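Local coordinates for protein lovastatin nonaketide synthase, polyketide synthase component (Aspergillus terreus, PDB 7CPX) that builds the nonaketide backbone of lovastatin, dihydromonacolin L, from malonyl-CoA by iterative condensation, reduction, dehydration and methylation, working as a homodimer with the partner protein LovC, at residues 2182-2188 against 2207-2213; 2153-2159 against 2286-2290. The protein carries 2 engineered substitutions. All coordinates share one frame. Residues are numbered along the deposited sequence.

Both contacts belong to the parallel sheet of the ketoreductase domain, a Rossmann-type core, and their centres lie about 13 Å apart. Contact 1 pairs the edge strand 2207-2210 with strand 2183-2187; contact 2 joins side chains at and just before the N-terminal ends of strands 2158-2162 and 2288-2294, which are separated in the sheet by strand 2236-2241. Along the chain, contact 1 is nested within the loop that contact 2 closes. They touch through probable backbone hydrogen bonds, Val2185 N to Tyr2159 O and Tyr2159 N to His2183 O, each 2.9 Å, and through packing of Cys2182 SG on Ala2155 CB at 3.3 Å. Of these segments, 2182-2188 reaches the NADP pocket, through Ser2188.

Contact 1. Residues 2182-2188 against 2207-2213; sequences CHIVLTS and RVTVLSM
Strands 2183-2187 and 2207-2210 run parallel, their axes 4.7 Å apart at closest and inclined by 16°, in the register His2183-Arg2207 (CA-CA 4.8 Å) to Leu2186-Val2210 (CA-CA 4.7 Å). The even residues of the first strand supply the bonding groups: Ile2184 N gives to Arg2207 O (2.9 Å), Thr2209 N to Ile2184 O (2.9 Å), Leu2186 N to Thr2209 O (2.9 Å) and Leu2211 N to Leu2186 O (2.8 Å). A very short bond, Arg2207 N to Cys2182 O (2.5 Å), begins the series. Arg2207, trans at chi1 and chi2 and p at chi3, gives a weak bond from NE to His2183 ND1 (3.4 Å). On the opposite face Ile2184 CB meets Val2208 CG2 at 4.0 Å. Past the strands, Ser2188 O approaches Ser2212 CA at 3.1 Å in a CA-H...O contact. Thr2187 OG1 is satisfied by Gly2163 N. Helix 2195-2203 connects the strands as a beta-alpha-beta crossover and covers Leu2186 and Val2208, while helix 2218-2230 packs on Val2185 and Leu2211 and strand 2158-2162 bonds to the other edge of 2183-2187.

Contact 2. Residues 2153-2159 against 2286-2290; sequences FAADKTY and LDFFV
An aromatic cluster with a salt bridge beside it joins the N-terminal ends of two strands in the Rossmann-type ketoreductase core. Strands 2158-2162 and 2288-2294 both pair with strand 2236-2241, so the present segments meet through side chains across its width; the nearest CA atoms, Phe2153 and Asp2287, are 8.6 Å apart. Residues 2153-2157 form a loop that turns at Ala2155 and Asp2156, bringing Phe2153 and Tyr2159 to the same partner, Phe2288. Phe2153 and Tyr2159 take chi1 m, Phe2288 chi1 p. The Tyr2159 and Phe2288 rings lie rim to rim, planes 2° apart and centroids separated by 5.5 Å, with Tyr2159 CD1 at 3.3 Å from Phe2288 CE2. Phe2153 meets that same CE2 with its CE1 at 3.4 Å; this pair is oblique, its planes at 69° and centroids 5.7 Å apart. Helix 2363-2385 adds Phe2370, edge-to-face with Phe2288, and Met2176 of helix 2167-2178 touches all three rings of the cluster. The Tyr2159 hydroxyl ties the loop to its own strand, since OH accepts from Ala2154 N at 2.6 Å. Beside the rings, Lys2157 extends from chi1 m through three trans torsions to Asp2287, whose chi1 is also m. The resulting salt bridge is uneven: Lys2157 NZ lies 2.8 Å from Asp2287 OD1, whereas the bond from Lys2157 NZ to Asp2287 OD2 is weak at 3.2 Å.

Contact 1. Residues 2182-2188 against 2207-2213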
loop_
_atom_site.group_PDB
_atom_site.type_symbol
_atom_site.label_atom_id
_atom_site.label_comp_id
_atom_site.label_asym_id
_atom_site.label_seq_id
_atom_site.Cartn_x
_atom_site.Cartn_y
_atom_site.Cartn_z
ATOM N N CYS A 2182 0.359 50.912 -25.595
ATOM C CA CYS A 2182 1.152 51.522 -24.538
ATOM C C CYS A 2182 0.596 52.862 -24.074
ATOM O O CYS A 2182 1.044 53.371 -23.041
ATOM C CB CYS A 2182 2.597 51.704 -25.007
ATOM S SG CYS A 2182 3.483 50.154 -25.279
ATOM N N HIS A 2183 -0.358 53.443 -24.800
ATOM C CA HIS A 2183 -0.925 54.738 -24.441
ATOM C C HIS A 2183 -2.424 54.705 -24.683
ATOM O O HIS A 2183 -2.870 54.585 -25.828
ATOM C CB HIS A 2183 -0.268 55.867 -25.241
ATOM C CG HIS A 2183 1.212 55.958 -25.044
ATOM N ND1 HIS A 2183 1.784 56.679 -24.019
ATOM C CD2 HIS A 2183 2.238 55.407 -25.735
ATOM C CE1 HIS A 2183 3.099 56.575 -24.091
ATOM N NE2 HIS A 2183 3.401 55.809 -25.123
ATOM N N ILE A 2184 -3.196 54.823 -23.607
ATOM C CA ILE A 2184 -4.649 54.743 -23.664
ATOM C C ILE A 2184 -5.238 55.950 -22.950
ATOM O O ILE A 2184 -4.715 56.397 -21.922
ATOM C CB ILE A 2184 -5.171 53.431 -23.042
ATOM C CG1 ILE A 2184 -4.504 52.232 -23.718
ATOM C CG2 ILE A 2184 -6.680 53.343 -23.185
ATOM C CD1 ILE A 2184 -4.875 50.900 -23.117
ATOM N N VAL A 2185 -6.330 56.476 -23.498
ATOM C CA VAL A 2185 -6.989 57.668 -22.978
ATOM C C VAL A 2185 -8.471 57.343 -22.844
ATOM O O VAL A 2185 -9.194 57.292 -23.843
ATOM C CB VAL A 2185 -6.775 58.888 -23.877
ATOM C CG1 VAL A 2185 -7.414 60.120 -23.260
ATOM C CG2 VAL A 2185 -5.294 59.113 -24.119
ATOM N N LEU A 2186 -8.926 57.127 -21.615
ATOM C CA LEU A 2186 -10.347 56.980 -21.346
ATOM C C LEU A 2186 -10.981 58.357 -21.209
ATOM O O LEU A 2186 -10.425 59.246 -20.560
ATOM C CB LEU A 2186 -10.571 56.174 -20.068
ATOM C CG LEU A 2186 -9.642 54.982 -19.840
ATOM C CD1 LEU A 2186 -9.997 54.270 -18.549
ATOM C CD2 LEU A 2186 -9.709 54.024 -21.007
ATOM N N THR A 2187 -12.150 58.534 -21.821
ATOM C CA THR A 2187 -12.826 59.822 -21.808
ATOM C C THR A 2187 -14.247 59.658 -21.296
ATOM O O THR A 2187 -14.915 58.661 -21.585
ATOM C CB THR A 2187 -12.855 60.461 -23.201
ATOM O OG1 THR A 2187 -14.162 60.321 -23.771
ATOM C CG2 THR A 2187 -11.828 59.811 -24.115
ATOM N N SER A 2188 -14.699 60.650 -20.536
ATOM C CA SER A 2188 -16.040 60.660 -19.973
ATOM C C SER A 2188 -16.268 62.008 -19.313
ATOM O O SER A 2188 -15.328 62.631 -18.813
ATOM C CB SER A 2188 -16.230 59.529 -18.957
ATOM O OG SER A 2188 -16.288 58.268 -19.601
ATOM N N ARG A 2207 0.768 53.358 -20.583
ATOM C CA ARG A 2207 0.360 54.547 -19.843
ATOM C C ARG A 2207 -1.104 54.835 -20.146
ATOM O O ARG A 2207 -1.467 55.128 -21.290
ATOM C CB ARG A 2207 1.247 55.732 -20.212
ATOM C CG ARG A 2207 0.897 57.016 -19.481
ATOM C CD ARG A 2207 1.968 58.079 -19.678
ATOM N NE ARG A 2207 2.179 58.399 -21.086
ATOM C CZ ARG A 2207 3.075 59.271 -21.530
ATOM N NH1 ARG A 2207 3.869 59.930 -20.703
ATOM N NH2 ARG A 2207 3.178 59.485 -22.839
ATOM N N VAL A 2208 -1.948 54.748 -19.125
ATOM C CA VAL A 2208 -3.379 54.983 -19.255
ATOM C C VAL A 2208 -3.735 56.236 -18.472
ATOM O O VAL A 2208 -3.291 56.416 -17.332
ATOM C CB VAL A 2208 -4.197 53.776 -18.762
ATOM C CG1 VAL A 2208 -5.675 54.012 -18.999
ATOM C CG2 VAL A 2208 -3.734 52.511 -19.459
ATOM N N THR A 2209 -4.533 57.102 -19.088
ATOM C CA THR A 2209 -4.950 58.347 -18.461
ATOM C C THR A 2209 -6.429 58.572 -18.733
ATOM O O THR A 2209 -6.995 58.021 -19.678
ATOM C CB THR A 2209 -4.131 59.540 -18.973
ATOM O OG1 THR A 2209 -4.603 60.746 -18.361
ATOM C CG2 THR A 2209 -4.248 59.659 -20.485
ATOM N N VAL A 2210 -7.048 59.389 -17.884
ATOM C CA VAL A 2210 -8.449 59.769 -18.021
ATOM C C VAL A 2210 -8.502 61.230 -18.444
ATOM O O VAL A 2210 -7.769 62.070 -17.909
ATOM C CB VAL A 2210 -9.235 59.541 -16.716
ATOM C CG1 VAL A 2210 -9.143 58.086 -16.295
ATOM C CG2 VAL A 2210 -8.725 60.454 -15.612
ATOM N N LEU A 2211 -9.372 61.530 -19.407
ATOM C CA LEU A 2211 -9.357 62.823 -20.077
ATOM C C LEU A 2211 -10.422 63.790 -19.583
ATOM O O LEU A 2211 -10.270 65.000 -19.780
ATOM C CB LEU A 2211 -9.531 62.627 -21.586
ATOM C CG LEU A 2211 -9.182 63.825 -22.468
ATOM C CD1 LEU A 2211 -7.726 64.212 -22.283
ATOM C CD2 LEU A 2211 -9.470 63.514 -23.926
ATOM N N SER A 2212 -11.490 63.302 -18.952
ATOM C CA SER A 2212 -12.591 64.159 -18.517
ATOM C C SER A 2212 -13.169 64.950 -19.684
ATOM O O SER A 2212 -13.521 66.123 -19.543
ATOM C CB SER A 2212 -12.146 65.108 -17.401
ATOM O OG SER A 2212 -11.603 64.389 -16.307
ATOM N N MET A 2213 -13.268 64.307 -20.843
ATOM C CA MET A 2213 -13.721 64.957 -22.064
ATOM C C MET A 2213 -15.188 64.624 -22.302
ATOM O O MET A 2213 -15.551 63.450 -22.426
ATOM C CB MET A 2213 -12.867 64.506 -23.247
ATOM C CG MET A 2213 -13.253 65.115 -24.582
ATOM S SD MET A 2213 -12.295 64.421 -25.944
ATOM C CE MET A 2213 -12.981 62.770 -26.040
#

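Contact 2. Residues 2153-2159 against 2286-2290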
loop_
_atom_site.group_PDB
_atom_site.type_symbol
_atom_site.label_atom_id
_atom_site.label_comp_id
_atom_site.label_asym_id
_atom_site.label_seq_id
_atom_site.Cartn_x
_atom_site.Cartn_y
_atom_site.Cartn_z
ATOM N N PHE A 2153 -1.911 46.401 -31.488
ATOM C CA PHE A 2153 -1.845 47.847 -31.367
ATOM C C PHE A 2153 -0.396 48.307 -31.318
ATOM O O PHE A 2153 0.497 47.563 -30.903
ATOM C CB PHE A 2153 -2.591 48.317 -30.117
ATOM C CG PHE A 2153 -4.024 47.871 -30.071
ATOM C CD1 PHE A 2153 -4.988 48.515 -30.822
ATOM C CD2 PHE A 2153 -4.403 46.802 -29.281
ATOM C CE1 PHE A 2153 -6.305 48.103 -30.785
ATOM C CE2 PHE A 2153 -5.717 46.386 -29.239
ATOM C CZ PHE A 2153 -6.671 47.037 -29.992
ATOM N N ALA A 2154 -0.178 49.547 -31.741
ATOM C CA ALA A 2154 1.152 50.131 -31.781
ATOM C C ALA A 2154 1.456 50.861 -30.480
ATOM O O ALA A 2154 0.580 51.479 -29.868
ATOM C CB ALA A 2154 1.283 51.097 -32.959
ATOM N N ALA A 2155 2.719 50.783 -30.061
ATOM C CA ALA A 2155 3.149 51.423 -28.825
ATOM C C ALA A 2155 3.331 52.927 -28.969
ATOM O O ALA A 2155 3.396 53.628 -27.954
ATOM C CB ALA A 2155 4.461 50.801 -28.342
ATOM N N ASP A 2156 3.414 53.438 -30.198
ATOM C CA ASP A 2156 3.674 54.850 -30.449
ATOM C C ASP A 2156 2.409 55.616 -30.814
ATOM O O ASP A 2156 2.469 56.593 -31.568
ATOM C CB ASP A 2156 4.719 55.003 -31.554
ATOM C CG ASP A 2156 4.280 54.377 -32.864
ATOM O OD1 ASP A 2156 3.189 53.770 -32.899
ATOM O OD2 ASP A 2156 5.026 54.492 -33.859
ATOM N N LYS A 2157 1.259 55.193 -30.294
ATOM C CA LYS A 2157 -0.007 55.838 -30.598
ATOM C C LYS A 2157 -0.910 55.799 -29.376
ATOM O O LYS A 2157 -0.871 54.856 -28.582
ATOM C CB LYS A 2157 -0.707 55.169 -31.786
ATOM C CG LYS A 2157 -0.095 55.511 -33.132
ATOM C CD LYS A 2157 -0.575 54.567 -34.219
ATOM C CE LYS A 2157 -0.104 55.019 -35.591
ATOM N NZ LYS A 2157 -0.436 54.030 -36.653
ATOM N N THR A 2158 -1.726 56.839 -29.238
ATOM C CA THR A 2158 -2.729 56.903 -28.187
ATOM C C THR A 2158 -4.049 56.363 -28.706
ATOM O O THR A 2158 -4.489 56.713 -29.803
ATOM C CB THR A 2158 -2.927 58.336 -27.693
ATOM O OG1 THR A 2158 -2.472 59.259 -28.691
ATOM C CG2 THR A 2158 -2.176 58.565 -26.400
ATOM N N TYR A 2159 -4.678 55.506 -27.915
ATOM C CA TYR A 2159 -5.967 54.927 -28.264
ATOM C C TYR A 2159 -7.026 55.536 -27.357
ATOM O O TYR A 2159 -6.939 55.425 -26.130
ATOM C CB TYR A 2159 -5.916 53.407 -28.152
ATOM C CG TYR A 2159 -4.910 52.815 -29.110
ATOM C CD1 TYR A 2159 -5.217 52.654 -30.450
ATOM C CD2 TYR A 2159 -3.646 52.449 -28.681
ATOM C CE1 TYR A 2159 -4.301 52.128 -31.335
ATOM C CE2 TYR A 2159 -2.721 51.922 -29.559
ATOM C CZ TYR A 2159 -3.054 51.765 -30.886
ATOM O OH TYR A 2159 -2.138 51.238 -31.768
ATOM N N LEU A 2286 -6.132 57.451 -38.056
ATOM C CA LEU A 2286 -6.565 56.473 -37.069
ATOM C C LEU A 2286 -6.448 55.066 -37.638
ATOM O O LEU A 2286 -6.930 54.786 -38.738
ATOM C CB LEU A 2286 -8.005 56.747 -36.641
ATOM C CG LEU A 2286 -8.291 58.097 -35.984
ATOM C CD1 LEU A 2286 -9.705 58.129 -35.436
ATOM C CD2 LEU A 2286 -7.294 58.384 -34.880
ATOM N N ASP A 2287 -5.795 54.179 -36.886
ATOM C CA ASP A 2287 -5.785 52.770 -37.260
ATOM C C ASP A 2287 -7.191 52.192 -37.235
ATOM O O ASP A 2287 -7.503 51.277 -38.005
ATOM C CB ASP A 2287 -4.872 51.985 -36.322
ATOM C CG ASP A 2287 -3.458 52.526 -36.294
ATOM O OD1 ASP A 2287 -3.018 53.089 -37.318
ATOM O OD2 ASP A 2287 -2.789 52.394 -35.248
ATOM N N PHE A 2288 -8.049 52.712 -36.362
ATOM C CA PHE A 2288 -9.422 52.246 -36.264
ATOM C C PHE A 2288 -10.275 53.343 -35.652
ATOM O O PHE A 2288 -9.793 54.156 -34.859
ATOM C CB PHE A 2288 -9.519 50.972 -35.418
ATOM C CG PHE A 2288 -9.049 51.151 -34.002
ATOM C CD1 PHE A 2288 -9.895 51.668 -33.038
ATOM C CD2 PHE A 2288 -7.764 50.801 -33.634
ATOM C CE1 PHE A 2288 -9.470 51.836 -31.738
ATOM C CE2 PHE A 2288 -7.332 50.965 -32.335
ATOM C CZ PHE A 2288 -8.187 51.483 -31.383
ATOM N N PHE A 2289 -11.552 53.355 -36.032
ATOM C CA PHE A 2289 -12.572 54.193 -35.399
ATOM C C PHE A 2289 -13.741 53.259 -35.103
ATOM O O PHE A 2289 -14.676 53.134 -35.896
ATOM C CB PHE A 2289 -12.971 55.367 -36.294
ATOM C CG PHE A 2289 -13.676 56.485 -35.564
ATOM C CD1 PHE A 2289 -14.473 56.227 -34.461
ATOM C CD2 PHE A 2289 -13.536 57.794 -35.987
ATOM C CE1 PHE A 2289 -15.117 57.253 -33.799
ATOM C CE2 PHE A 2289 -14.178 58.824 -35.327
ATOM C CZ PHE A 2289 -14.968 58.553 -34.231
ATOM N N VAL A 2290 -13.681 52.602 -33.951
ATOM C CA VAL A 2290 -14.693 51.634 -33.552
ATOM C C VAL A 2290 -15.774 52.364 -32.772
ATOM O O VAL A 2290 -15.505 52.953 -31.719
ATOM C CB VAL A 2290 -14.083 50.502 -32.713
ATOM C CG1 VAL A 2290 -15.159 49.519 -32.300
ATOM C CG2 VAL A 2290 -12.991 49.797 -33.492
#